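Local coordinates for Rep protein (Adeno-associated virus - 5, PDB 1M55), which probably nicks viral DNA at the replication origin as a metal-dependent, rolling-circle-type endonuclease, at residues V79-K83 against K157-Q163; I8-F13 against E86-L90; F63-W67 against T92-T96; E66-F70 against Y107-I111. The contacts are given in a common frame with arbitrary orientation. Residue numbers count along the deposited sequence, not the author numbering.

Contact 1: V79-K83 against K157-Q163. With ZN (zinc ion), chain C.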
loop_
_atom_site.group_PDB
_atom_site.type_symbol
_atom_site.label_atom_id
_atom_site.label_comp_id
_atom_site.label_asym_id
_atom_site.label_seq_id
_atom_site.Cartn_x
_atom_site.Cartn_y
_atom_site.Cartn_z
ATOM N N VAL A 79 -1.747 -0.871 -5.173
ATOM C CA VAL A 79 -1.395 -0.377 -3.851
ATOM C C VAL A 79 -1.767 1.092 -3.750
ATOM O O VAL A 79 -1.397 1.894 -4.613
ATOM C CB VAL A 79 0.127 -0.535 -3.606
ATOM C CG1 VAL A 79 0.518 0.000 -2.233
ATOM C CG2 VAL A 79 0.532 -2.000 -3.734
ATOM N N GLN A 80 -2.528 1.441 -2.721
ATOM C CA GLN A 80 -2.929 2.825 -2.527
ATOM C C GLN A 80 -2.467 3.346 -1.167
ATOM O O GLN A 80 -2.721 2.725 -0.132
ATOM C CB GLN A 80 -4.444 2.980 -2.684
ATOM C CG GLN A 80 -4.924 4.415 -2.559
ATOM C CD GLN A 80 -6.271 4.625 -3.206
ATOM O OE1 GLN A 80 -6.383 4.630 -4.425
ATOM N NE2 GLN A 80 -7.301 4.799 -2.393
ATOM N N PHE A 81 -1.739 4.460 -1.195
ATOM C CA PHE A 81 -1.222 5.111 0.006
ATOM C C PHE A 81 -2.228 6.181 0.437
ATOM O O PHE A 81 -2.609 7.050 -0.360
ATOM C CB PHE A 81 0.144 5.743 -0.295
ATOM C CG PHE A 81 0.815 6.356 0.905
ATOM C CD1 PHE A 81 1.452 7.588 0.803
ATOM C CD2 PHE A 81 0.798 5.710 2.139
ATOM C CE1 PHE A 81 2.060 8.172 1.917
ATOM C CE2 PHE A 81 1.405 6.288 3.257
ATOM C CZ PHE A 81 2.034 7.521 3.141
ATOM N N GLU A 82 -2.642 6.123 1.698
ATOM C CA GLU A 82 -3.625 7.060 2.231
ATOM C C GLU A 82 -3.225 7.676 3.565
ATOM O O GLU A 82 -2.435 7.109 4.324
ATOM C CB GLU A 82 -4.974 6.355 2.426
ATOM C CG GLU A 82 -5.620 5.838 1.152
ATOM C CD GLU A 82 -6.874 5.025 1.414
ATOM O OE1 GLU A 82 -7.323 4.949 2.577
ATOM O OE2 GLU A 82 -7.416 4.454 0.452
ATOM N N LYS A 83 -3.797 8.844 3.834
ATOM C CA LYS A 83 -3.585 9.558 5.084
ATOM C C LYS A 83 -4.897 9.339 5.841
ATOM O O LYS A 83 -5.907 9.987 5.551
ATOM C CB LYS A 83 -3.363 11.046 4.809
ATOM C CG LYS A 83 -3.115 11.892 6.042
ATOM C CD LYS A 83 -2.853 13.344 5.651
ATOM C CE LYS A 83 -2.319 14.159 6.826
ATOM N NZ LYS A 83 -3.280 14.217 7.963
ATOM N N LYS A 157 -11.465 7.557 -3.328
ATOM C CA LYS A 157 -10.741 8.428 -2.404
ATOM C C LYS A 157 -10.177 9.662 -3.105
ATOM O O LYS A 157 -9.670 9.569 -4.224
ATOM C CB LYS A 157 -9.610 7.671 -1.697
ATOM C CG LYS A 157 -10.030 6.914 -0.440
ATOM C CD LYS A 157 -10.731 5.613 -0.754
ATOM C CE LYS A 157 -11.253 4.944 0.513
ATOM N NZ LYS A 157 -10.175 4.638 1.485
ATOM N N VAL A 158 -10.289 10.817 -2.453
ATOM C CA VAL A 158 -9.775 12.068 -3.006
ATOM C C VAL A 158 -8.737 12.628 -2.034
ATOM O O VAL A 158 -8.577 12.108 -0.923
ATOM C CB VAL A 158 -10.910 13.116 -3.239
ATOM C CG1 VAL A 158 -11.884 12.618 -4.290
ATOM C CG2 VAL A 158 -11.645 13.409 -1.940
ATOM N N GLN A 159 -8.007 13.658 -2.452
ATOM C CA GLN A 159 -6.998 14.264 -1.586
ATOM C C GLN A 159 -7.694 15.059 -0.483
ATOM O O GLN A 159 -8.773 15.611 -0.704
ATOM C CB GLN A 159 -6.077 15.175 -2.398
ATOM C CG GLN A 159 -5.284 14.441 -3.465
ATOM C CD GLN A 159 -4.298 15.343 -4.167
ATOM O OE1 GLN A 159 -4.638 16.019 -5.136
ATOM N NE2 GLN A 159 -3.068 15.365 -3.681
ATOM N N PRO A 160 -7.076 15.163 0.707
ATOM C CA PRO A 160 -5.779 14.606 1.108
ATOM C C PRO A 160 -5.760 13.144 1.573
ATOM O O PRO A 160 -4.686 12.617 1.876
ATOM C CB PRO A 160 -5.349 15.546 2.229
ATOM C CG PRO A 160 -6.646 15.825 2.910
ATOM C CD PRO A 160 -7.595 16.068 1.752
ATOM N N GLU A 161 -6.919 12.488 1.663
ATOM C CA GLU A 161 -6.925 11.083 2.081
ATOM C C GLU A 161 -6.075 10.284 1.094
ATOM O O GLU A 161 -5.226 9.487 1.494
ATOM C CB GLU A 161 -8.336 10.497 2.134
ATOM C CG GLU A 161 -8.325 9.047 2.620
ATOM C CD GLU A 161 -9.696 8.411 2.708
ATOM O OE1 GLU A 161 -10.712 9.105 2.501
ATOM O OE2 GLU A 161 -9.753 7.198 2.991
ATOM N N LEU A 162 -6.329 10.480 -0.194
ATOM C CA LEU A 162 -5.549 9.814 -1.231
ATOM C C LEU A 162 -4.205 10.529 -1.275
ATOM O O LEU A 162 -4.155 11.753 -1.425
ATOM C CB LEU A 162 -6.235 9.937 -2.597
ATOM C CG LEU A 162 -5.401 9.510 -3.810
ATOM C CD1 LEU A 162 -5.052 8.036 -3.704
ATOM C CD2 LEU A 162 -6.156 9.792 -5.097
ATOM N N GLN A 163 -3.126 9.773 -1.113
ATOM C CA GLN A 163 -1.783 10.335 -1.145
ATOM C C GLN A 163 -1.033 9.921 -2.410
ATOM O O GLN A 163 -0.361 10.745 -3.033
ATOM C CB GLN A 163 -1.003 9.910 0.098
ATOM C CG GLN A 163 -1.472 10.568 1.391
ATOM C CD GLN A 163 -0.971 11.991 1.535
ATOM O OE1 GLN A 163 0.216 12.263 1.343
ATOM N NE2 GLN A 163 -1.864 12.905 1.885
HETATM ZN ZN ZN C . -7.429 3.426 3.980
#

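Contact 2: I8-F13 against E86-L90. With ZN (zinc ion), chain C.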
loop_
_atom_site.group_PDB
_atom_site.type_symbol
_atom_site.label_atom_id
_atom_site.label_comp_id
_atom_site.label_asym_id
_atom_site.label_seq_id
_atom_site.Cartn_x
_atom_site.Cartn_y
_atom_site.Cartn_z
ATOM N N ILE A 8 -2.975 -4.377 4.947
ATOM C CA ILE A 8 -2.868 -2.955 5.230
ATOM C C ILE A 8 -1.619 -2.737 6.071
ATOM O O ILE A 8 -1.415 -3.411 7.088
ATOM C CB ILE A 8 -4.122 -2.402 5.947
ATOM C CG1 ILE A 8 -5.327 -2.468 5.001
ATOM C CG2 ILE A 8 -3.887 -0.952 6.385
ATOM C CD1 ILE A 8 -6.634 -2.011 5.625
ATOM N N VAL A 9 -0.742 -1.869 5.581
ATOM C CA VAL A 9 0.491 -1.560 6.281
ATOM C C VAL A 9 0.471 -0.120 6.782
ATOM O O VAL A 9 0.341 0.820 5.994
ATOM C CB VAL A 9 1.734 -1.755 5.372
ATOM C CG1 VAL A 9 3.012 -1.447 6.153
ATOM C CG2 VAL A 9 1.782 -3.174 4.831
ATOM N N ARG A 10 0.538 0.047 8.097
ATOM C CA ARG A 10 0.578 1.375 8.696
ATOM C C ARG A 10 2.025 1.829 8.566
ATOM O O ARG A 10 2.948 1.097 8.925
ATOM C CB ARG A 10 0.120 1.313 10.150
ATOM C CG ARG A 10 -1.376 1.070 10.260
ATOM C CD ARG A 10 -1.811 0.810 11.680
ATOM N NE ARG A 10 -3.265 0.817 11.788
ATOM C CZ ARG A 10 -3.937 0.425 12.865
ATOM N NH1 ARG A 10 -3.288 -0.013 13.935
ATOM N NH2 ARG A 10 -5.262 0.486 12.876
ATOM N N VAL A 11 2.213 3.014 8.002
ATOM C CA VAL A 11 3.544 3.562 7.739
ATOM C C VAL A 11 4.199 4.308 8.906
ATOM O O VAL A 11 3.745 5.384 9.301
ATOM C CB VAL A 11 3.501 4.480 6.482
ATOM C CG1 VAL A 11 4.869 5.074 6.192
ATOM C CG2 VAL A 11 3.012 3.687 5.281
ATOM N N PRO A 12 5.292 3.746 9.458
ATOM C CA PRO A 12 6.014 4.360 10.576
ATOM C C PRO A 12 6.922 5.477 10.048
ATOM O O PRO A 12 7.559 5.312 9.009
ATOM C CB PRO A 12 6.858 3.197 11.121
ATOM C CG PRO A 12 6.260 1.945 10.488
ATOM C CD PRO A 12 5.870 2.433 9.135
ATOM N N PHE A 13 6.999 6.593 10.767
ATOM C CA PHE A 13 7.844 7.709 10.340
ATOM C C PHE A 13 8.318 8.608 11.487
ATOM O O PHE A 13 9.301 9.334 11.350
ATOM C CB PHE A 13 7.106 8.567 9.299
ATOM C CG PHE A 13 5.926 9.321 9.855
ATOM C CD1 PHE A 13 6.090 10.578 10.434
ATOM C CD2 PHE A 13 4.654 8.765 9.820
ATOM C CE1 PHE A 13 5.008 11.267 10.972
ATOM C CE2 PHE A 13 3.565 9.446 10.352
ATOM C CZ PHE A 13 3.743 10.700 10.930
ATOM N N GLU A 86 -5.981 8.179 11.808
ATOM C CA GLU A 86 -4.943 7.870 12.790
ATOM C C GLU A 86 -3.566 7.583 12.203
ATOM O O GLU A 86 -2.551 7.909 12.820
ATOM C CB GLU A 86 -5.346 6.662 13.651
ATOM C CG GLU A 86 -6.238 6.963 14.848
ATOM C CD GLU A 86 -7.645 7.360 14.449
ATOM O OE1 GLU A 86 -8.412 6.477 14.007
ATOM O OE2 GLU A 86 -7.979 8.557 14.574
ATOM N N TYR A 87 -3.522 6.943 11.039
ATOM C CA TYR A 87 -2.239 6.582 10.443
ATOM C C TYR A 87 -2.162 6.717 8.942
ATOM O O TYR A 87 -3.171 6.627 8.242
ATOM C CB TYR A 87 -1.931 5.105 10.720
ATOM C CG TYR A 87 -1.941 4.687 12.165
ATOM C CD1 TYR A 87 -3.095 4.171 12.748
ATOM C CD2 TYR A 87 -0.790 4.781 12.944
ATOM C CE1 TYR A 87 -3.101 3.756 14.070
ATOM C CE2 TYR A 87 -0.784 4.367 14.272
ATOM C CZ TYR A 87 -1.944 3.858 14.825
ATOM O OH TYR A 87 -1.955 3.433 16.132
ATOM N N PHE A 88 -0.948 6.932 8.455
ATOM C CA PHE A 88 -0.704 6.934 7.022
ATOM C C PHE A 88 -0.638 5.420 6.818
ATOM O O PHE A 88 -0.054 4.702 7.642
ATOM C CB PHE A 88 0.653 7.554 6.698
ATOM C CG PHE A 88 0.646 9.049 6.698
ATOM C CD1 PHE A 88 0.853 9.760 7.875
ATOM C CD2 PHE A 88 0.428 9.750 5.514
ATOM C CE1 PHE A 88 0.843 11.153 7.874
ATOM C CE2 PHE A 88 0.416 11.143 5.499
ATOM C CZ PHE A 88 0.625 11.847 6.683
ATOM N N HIS A 89 -1.254 4.913 5.761
ATOM C CA HIS A 89 -1.250 3.474 5.561
ATOM C C HIS A 89 -1.390 3.095 4.106
ATOM O O HIS A 89 -1.820 3.901 3.277
ATOM C CB HIS A 89 -2.375 2.824 6.382
ATOM C CG HIS A 89 -3.740 3.332 6.036
ATOM N ND1 HIS A 89 -4.263 4.520 6.500
ATOM C CD2 HIS A 89 -4.677 2.818 5.198
ATOM C CE1 HIS A 89 -5.465 4.691 5.936
ATOM N NE2 HIS A 89 -5.756 3.682 5.140
ATOM N N LEU A 90 -1.017 1.859 3.809
ATOM C CA LEU A 90 -1.087 1.327 2.459
ATOM C C LEU A 90 -2.097 0.198 2.351
ATOM O O LEU A 90 -2.090 -0.721 3.177
ATOM C CB LEU A 90 0.276 0.750 2.050
ATOM C CG LEU A 90 1.465 1.689 1.846
ATOM C CD1 LEU A 90 2.761 0.914 2.022
ATOM C CD2 LEU A 90 1.384 2.336 0.474
HETATM ZN ZN ZN C . -7.429 3.426 3.980
HETATM O O HOH W 1 1.337 6.824 10.198
#

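Contact 3: F63-W67 against T92-T96. With ZN (zinc ion), chain D.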
loop_
_atom_site.group_PDB
_atom_site.type_symbol
_atom_site.label_atom_id
_atom_site.label_comp_id
_atom_site.label_asym_id
_atom_site.label_seq_id
_atom_site.Cartn_x
_atom_site.Cartn_y
_atom_site.Cartn_z
ATOM N N PHE A 63 7.931 -5.044 -0.003
ATOM C CA PHE A 63 6.817 -5.962 0.207
ATOM C C PHE A 63 6.586 -6.785 -1.057
ATOM O O PHE A 63 6.542 -8.014 -1.006
ATOM C CB PHE A 63 5.546 -5.165 0.551
ATOM C CG PHE A 63 4.349 -6.023 0.882
ATOM C CD1 PHE A 63 3.920 -6.151 2.199
ATOM C CD2 PHE A 63 3.646 -6.692 -0.117
ATOM C CE1 PHE A 63 2.808 -6.937 2.515
ATOM C CE2 PHE A 63 2.536 -7.479 0.188
ATOM C CZ PHE A 63 2.118 -7.599 1.507
ATOM N N LEU A 64 6.445 -6.104 -2.190
ATOM C CA LEU A 64 6.189 -6.779 -3.459
ATOM C C LEU A 64 7.290 -7.731 -3.894
ATOM O O LEU A 64 7.006 -8.825 -4.376
ATOM C CB LEU A 64 5.899 -5.761 -4.566
ATOM C CG LEU A 64 4.595 -4.975 -4.372
ATOM C CD1 LEU A 64 4.500 -3.845 -5.384
ATOM C CD2 LEU A 64 3.395 -5.907 -4.470
ATOM N N TYR A 65 8.545 -7.327 -3.717
ATOM C CA TYR A 65 9.667 -8.173 -4.111
ATOM C C TYR A 65 9.689 -9.443 -3.267
ATOM O O TYR A 65 9.911 -10.541 -3.786
ATOM C CB TYR A 65 10.992 -7.404 -4.007
ATOM C CG TYR A 65 11.059 -6.178 -4.908
ATOM C CD1 TYR A 65 12.068 -5.222 -4.751
ATOM C CD2 TYR A 65 10.079 -5.943 -5.878
ATOM C CE1 TYR A 65 12.090 -4.065 -5.535
ATOM C CE2 TYR A 65 10.091 -4.788 -6.660
ATOM C CZ TYR A 65 11.097 -3.856 -6.482
ATOM O OH TYR A 65 11.088 -2.705 -7.239
ATOM N N GLU A 66 9.397 -9.302 -1.978
ATOM C CA GLU A 66 9.372 -10.446 -1.075
ATOM C C GLU A 66 8.179 -11.336 -1.446
ATOM O O GLU A 66 8.283 -12.564 -1.445
ATOM C CB GLU A 66 9.274 -9.969 0.375
ATOM C CG GLU A 66 9.822 -10.944 1.413
ATOM C CD GLU A 66 11.330 -11.172 1.314
ATOM O OE1 GLU A 66 12.046 -10.384 0.647
ATOM O OE2 GLU A 66 11.803 -12.148 1.927
ATOM N N TRP A 67 7.062 -10.714 -1.809
ATOM C CA TRP A 67 5.870 -11.459 -2.214
ATOM C C TRP A 67 6.189 -12.269 -3.473
ATOM O O TRP A 67 5.834 -13.447 -3.566
ATOM C CB TRP A 67 4.707 -10.506 -2.496
ATOM C CG TRP A 67 3.417 -11.205 -2.809
ATOM C CD1 TRP A 67 3.064 -11.774 -3.996
ATOM C CD2 TRP A 67 2.301 -11.392 -1.925
ATOM N NE1 TRP A 67 1.800 -12.302 -3.910
ATOM C CE2 TRP A 67 1.307 -12.084 -2.651
ATOM C CE3 TRP A 67 2.044 -11.042 -0.591
ATOM C CZ2 TRP A 67 0.070 -12.434 -2.091
ATOM C CZ3 TRP A 67 0.810 -11.390 -0.032
ATOM C CH2 TRP A 67 -0.159 -12.078 -0.786
ATOM N N THR A 92 -2.647 -2.695 0.412
ATOM C CA THR A 92 -1.834 -3.494 -0.487
ATOM C C THR A 92 -2.606 -4.687 -1.043
ATOM O O THR A 92 -2.798 -5.689 -0.348
ATOM C CB THR A 92 -0.560 -3.970 0.250
ATOM O OG1 THR A 92 -0.031 -2.879 1.020
ATOM C CG2 THR A 92 0.496 -4.437 -0.737
ATOM N N LEU A 93 -3.095 -4.548 -2.274
ATOM C CA LEU A 93 -3.829 -5.624 -2.929
ATOM C C LEU A 93 -2.866 -6.378 -3.832
ATOM O O LEU A 93 -2.281 -5.798 -4.752
ATOM C CB LEU A 93 -4.977 -5.075 -3.780
ATOM C CG LEU A 93 -6.163 -4.398 -3.098
ATOM C CD1 LEU A 93 -7.133 -3.908 -4.167
ATOM C CD2 LEU A 93 -6.848 -5.373 -2.163
ATOM N N VAL A 94 -2.685 -7.664 -3.561
ATOM C CA VAL A 94 -1.796 -8.487 -4.370
ATOM C C VAL A 94 -2.582 -9.732 -4.761
ATOM O O VAL A 94 -3.314 -10.292 -3.940
ATOM C CB VAL A 94 -0.518 -8.870 -3.606
ATOM C CG1 VAL A 94 0.473 -9.503 -4.561
ATOM C CG2 VAL A 94 0.104 -7.633 -2.965
ATOM N N GLU A 95 -2.459 -10.157 -6.014
ATOM C CA GLU A 95 -3.213 -11.320 -6.466
ATOM C C GLU A 95 -2.888 -12.573 -5.664
ATOM O O GLU A 95 -1.766 -12.749 -5.192
ATOM C CB GLU A 95 -3.034 -11.556 -7.963
ATOM C CG GLU A 95 -1.713 -12.151 -8.360
ATOM C CD GLU A 95 -1.631 -12.384 -9.850
ATOM O OE1 GLU A 95 -2.606 -12.903 -10.434
ATOM O OE2 GLU A 95 -0.590 -12.037 -10.438
ATOM N N THR A 96 -3.886 -13.439 -5.523
ATOM C CA THR A 96 -3.768 -14.671 -4.749
ATOM C C THR A 96 -2.928 -15.787 -5.374
ATOM O O THR A 96 -2.450 -16.676 -4.667
ATOM C CB THR A 96 -5.164 -15.245 -4.455
ATOM O OG1 THR A 96 -5.839 -15.515 -5.693
ATOM C CG2 THR A 96 -5.990 -14.253 -3.659
HETATM ZN ZN ZN D . -0.086 -13.061 -12.272
HETATM O O HOH W 2 0.509 -13.716 -6.241
HETATM O O HOH W 3 -1.026 -15.186 -11.746
HETATM O O HOH W 4 1.160 -11.178 -13.020
#

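Contact 4: E66-F70 against Y107-I111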
loop_
_atom_site.group_PDB
_atom_site.type_symbol
_atom_site.label_atom_id
_atom_site.label_comp_id
_atom_site.label_asym_id
_atom_site.label_seq_id
_atom_site.Cartn_x
_atom_site.Cartn_y
_atom_site.Cartn_z
ATOM N N GLU A 66 9.397 -9.302 -1.978
ATOM C CA GLU A 66 9.372 -10.446 -1.075
ATOM C C GLU A 66 8.179 -11.336 -1.446
ATOM O O GLU A 66 8.283 -12.564 -1.445
ATOM C CB GLU A 66 9.274 -9.969 0.375
ATOM C CG GLU A 66 9.822 -10.944 1.413
ATOM C CD GLU A 66 11.330 -11.172 1.314
ATOM O OE1 GLU A 66 12.046 -10.384 0.647
ATOM O OE2 GLU A 66 11.803 -12.148 1.927
ATOM N N TRP A 67 7.062 -10.714 -1.809
ATOM C CA TRP A 67 5.870 -11.459 -2.214
ATOM C C TRP A 67 6.189 -12.269 -3.473
ATOM O O TRP A 67 5.834 -13.447 -3.566
ATOM C CB TRP A 67 4.707 -10.506 -2.496
ATOM C CG TRP A 67 3.417 -11.205 -2.809
ATOM C CD1 TRP A 67 3.064 -11.774 -3.996
ATOM C CD2 TRP A 67 2.301 -11.392 -1.925
ATOM N NE1 TRP A 67 1.800 -12.302 -3.910
ATOM C CE2 TRP A 67 1.307 -12.084 -2.651
ATOM C CE3 TRP A 67 2.044 -11.042 -0.591
ATOM C CZ2 TRP A 67 0.070 -12.434 -2.091
ATOM C CZ3 TRP A 67 0.810 -11.390 -0.032
ATOM C CH2 TRP A 67 -0.159 -12.078 -0.786
ATOM N N ASN A 68 6.887 -11.643 -4.422
ATOM C CA ASN A 68 7.263 -12.305 -5.672
ATOM C C ASN A 68 8.117 -13.539 -5.392
ATOM O O ASN A 68 8.073 -14.512 -6.142
ATOM C CB ASN A 68 8.040 -11.352 -6.597
ATOM C CG ASN A 68 7.189 -10.198 -7.137
ATOM O OD1 ASN A 68 7.731 -9.237 -7.685
ATOM N ND2 ASN A 68 5.873 -10.286 -6.997
ATOM N N LYS A 69 8.915 -13.491 -4.330
ATOM C CA LYS A 69 9.752 -14.631 -3.964
ATOM C C LYS A 69 8.857 -15.838 -3.671
ATOM O O LYS A 69 9.142 -16.956 -4.107
ATOM C CB LYS A 69 10.597 -14.306 -2.732
ATOM C CG LYS A 69 11.481 -15.457 -2.270
ATOM C CD LYS A 69 12.146 -15.155 -0.946
ATOM C CE LYS A 69 11.115 -14.994 0.145
ATOM N NZ LYS A 69 11.742 -14.957 1.488
ATOM N N PHE A 70 7.759 -15.590 -2.959
ATOM C CA PHE A 70 6.808 -16.637 -2.592
ATOM C C PHE A 70 5.885 -17.068 -3.735
ATOM O O PHE A 70 5.591 -18.254 -3.882
ATOM C CB PHE A 70 5.956 -16.190 -1.399
ATOM C CG PHE A 70 6.747 -15.906 -0.153
ATOM C CD1 PHE A 70 6.667 -14.661 0.465
ATOM C CD2 PHE A 70 7.562 -16.882 0.413
ATOM C CE1 PHE A 70 7.385 -14.393 1.627
ATOM C CE2 PHE A 70 8.285 -16.621 1.578
ATOM C CZ PHE A 70 8.194 -15.374 2.184
ATOM N N TYR A 107 3.892 -16.123 5.506
ATOM C CA TYR A 107 4.528 -15.322 4.461
ATOM C C TYR A 107 4.552 -13.839 4.822
ATOM O O TYR A 107 5.600 -13.192 4.748
ATOM C CB TYR A 107 3.810 -15.511 3.123
ATOM C CG TYR A 107 4.087 -16.832 2.438
ATOM C CD1 TYR A 107 3.420 -17.178 1.266
ATOM C CD2 TYR A 107 5.022 -17.732 2.954
ATOM C CE1 TYR A 107 3.676 -18.381 0.619
ATOM C CE2 TYR A 107 5.285 -18.942 2.314
ATOM C CZ TYR A 107 4.607 -19.258 1.147
ATOM O OH TYR A 107 4.858 -20.450 0.505
ATOM N N VAL A 108 3.401 -13.307 5.223
ATOM C CA VAL A 108 3.294 -11.897 5.590
ATOM C C VAL A 108 4.166 -11.586 6.806
ATOM O O VAL A 108 4.757 -10.511 6.892
ATOM C CB VAL A 108 1.815 -11.483 5.805
ATOM C CG1 VAL A 108 1.716 -10.077 6.380
ATOM C CG2 VAL A 108 1.081 -11.539 4.474
ATOM N N SER A 109 4.279 -12.547 7.719
ATOM C CA SER A 109 5.121 -12.391 8.903
ATOM C C SER A 109 6.585 -12.245 8.447
ATOM O O SER A 109 7.338 -11.416 8.976
ATOM C CB SER A 109 4.968 -13.612 9.812
ATOM O OG SER A 109 5.772 -13.487 10.971
ATOM N N GLN A 110 6.976 -13.039 7.454
ATOM C CA GLN A 110 8.331 -12.974 6.914
ATOM C C GLN A 110 8.553 -11.640 6.200
ATOM O O GLN A 110 9.635 -11.055 6.284
ATOM C CB GLN A 110 8.591 -14.139 5.957
ATOM C CG GLN A 110 8.746 -15.482 6.657
ATOM C CD GLN A 110 8.987 -16.626 5.688
ATOM O OE1 GLN A 110 9.852 -16.546 4.810
ATOM N NE2 GLN A 110 8.226 -17.703 5.844
ATOM N N ILE A 111 7.532 -11.166 5.489
ATOM C CA ILE A 111 7.633 -9.891 4.791
ATOM C C ILE A 111 7.815 -8.774 5.819
ATOM O O ILE A 111 8.651 -7.891 5.637
ATOM C CB ILE A 111 6.398 -9.611 3.911
ATOM C CG1 ILE A 111 6.295 -10.674 2.810
ATOM C CG2 ILE A 111 6.507 -8.221 3.294
ATOM C CD1 ILE A 111 5.092 -10.528 1.903
HETATM O O HOH W 5 11.048 -14.071 3.997
#

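Contact 1: V79-K83 against K157-Q163
Strand residues 79-83 and the start of the strand beside them in the sheet, L162-Q163, run antiparallel, with E82 and L162 forming a non-hydrogen-bonded pair (CA-CA 4.8 Å). Backbone hydrogen bonds flank this pair: Q163 N to F81 O at 2.9 Å and K83 N to E161 O at 2.8 Å. E82 CA also makes a CA-H...O contact with E161 O at 3.0 Å. The loop leading into the strand contains a cis peptide bond before P160 and is drawn back on itself by L162 N to V158 O (2.9 Å) and by Q163 NE2 to P160 O (2.8 Å).

E82 and L162 project from one face of the sheet. There E82 OE1 binds zinc at 2.1 Å, while E82 OE2 accepts Q80 NE2 at 2.9 Å and forms a salt bridge with K157 NZ at 3.0 Å. K157 NZ reaches E161 OE2 as well, also at 3.0 Å, so the lysine bridges two carboxylates, 4.4 Å apart between E82 OE2 and E161 OE2, the first also held by the zinc. F81 lies on the other face, its CD1 against Q163 CB at 3.5 Å.

H89 and H91 of strand 88-95 complete the protein ligands of the zinc, in the metal site expected of a Rep endonuclease. Helix 50-71 packs on F81 through L53 and A56, whereas L162 touches L179 and R182 of helix 179-191.

Contact 2: I8-F13 against E86-L90
The side chains of F88, V11 and F13 form a knobbly apolar seam where I8-F13 meets strand 88-95. V11 CB sits 4.2 Å from F88 CB, and V11 CG2 reaches L90 CG at 4.3 Å, so the valine fills the hollow between F88 and L90. F13 closes the end, its CE2 3.7 Å from F88 CD1 and the two ring planes perpendicular. On the face carrying R10 and H89, the arginine lies flat over Y87, with R10 CD 3.9 Å from the ring centroid in a CH-pi contact. I8 CG2 abuts H89 CD2 at 4.0 Å.

The antiparallel backbones are joined by V9 N to L90 O (3.0 Å), L90 N to V9 O (2.8 Å) and V11 N to F88 O (2.8 Å). Water 1 bridges V11 O and F88 N. H89 NE2 binds zinc at 2.0 Å; H89, L90 and H91 form the His-hydrophobic-His motif of HUH endonucleases. Strand 77-83 flanks strand 88-95, and helix 50-71 covers V11 and L90.

Contact 3: F63-W67 against T92-T96
F63 opens the helical segment with its ring turned to the sheet: T92 CG2 lies over one face, 4.1 Å from the ring centroid, and F63 CE2 approaches V94 CG2 at 4.0 Å. One residue on, L64 extends its CD2 to the same V94 CG2, again at 4.0 Å, so that F63 and L64 grip the valine methyl together. Here segment 63-67 runs nearly along segment 92-95, their axes 22° apart in direction and 10.9 Å at closest approach, in the helix-on-sheet packing of the Rep nuclease fold; L93, pointing away, meets helix 149-154 across the sheet. W67 comes one helical turn after F63: V94 CG1 presses onto its indole, 3.3 Å from the centroid of the five-membered ring. W67 NE1 donates to water 2 (3.0 Å), which in turn donates to E95 O (2.7 Å). The CA-to-CB bond of E95 points away; E95 OE2 accepts a hydrogen bond from K76 N and binds a second zinc at 2.2 Å, alongside Q73 and waters 3 and 4.

Contact 4: E66-F70 against Y107-I111
This is an antiparallel helix-helix packing: the segments of helices 50-71 and 101-118, which lie side by side on one face of the central sheet, run at 145° to each other with their axes 10.2 Å apart. No direct hydrogen bond crosses between them, so aromatic and apolar contacts do most of the joining.

The main aromatic element is an offset stack of F70 on Y107, with ring centroids 4.0 Å apart and planes at 7°. The stack continues into the side-chain stems, since F70 CB lies over the Y107 ring, 4.0 Å from its centroid, and Y107 CB lies over the F70 ring at 4.2 Å.

Apolar packing centres on I111. Its CD1 touches W67 CE3 at 4.0 Å, while its CG1 meets both F70 CE1 at 4.1 Å and the aliphatic part of E66, at CG, at 3.8 Å. I111 thus occupies the space between three residues of the facing helix. V108 points away from this interface toward V131 and I133 of the sheet, and W67 also touches L104.

Polar groups gather at the outer edge. K69 NZ forms a salt bridge with E66 OE2 at 2.8 Å within its own helix. A polar link across the helices runs through water 5, which accepts from K69 NZ at 2.7 Å and donates to Q110 OE1 at 2.9 Å.

In the fold
Contacts 1 and 2, both only partly buried, join neighbouring strands of one sheet by backbone hydrogen bonds, and both supply ligands to the same zinc; E82 N and H89 O, 2.8 Å apart, connect them by a probable hydrogen bond. Contact 3, the most buried, uses the far part of strand 88-95 and replaces backbone pairing with side-chain packing against helix 50-71. Contact 4 shares E66 and W67 with it, about 8 Å away between centres, but lies farther out, where a water and a salt bridge border the aromatic stack. F63 of contact 3 packs on I111 of contact 4. Contacts 1 and 4 are most distant, with centres about 25 Å apart.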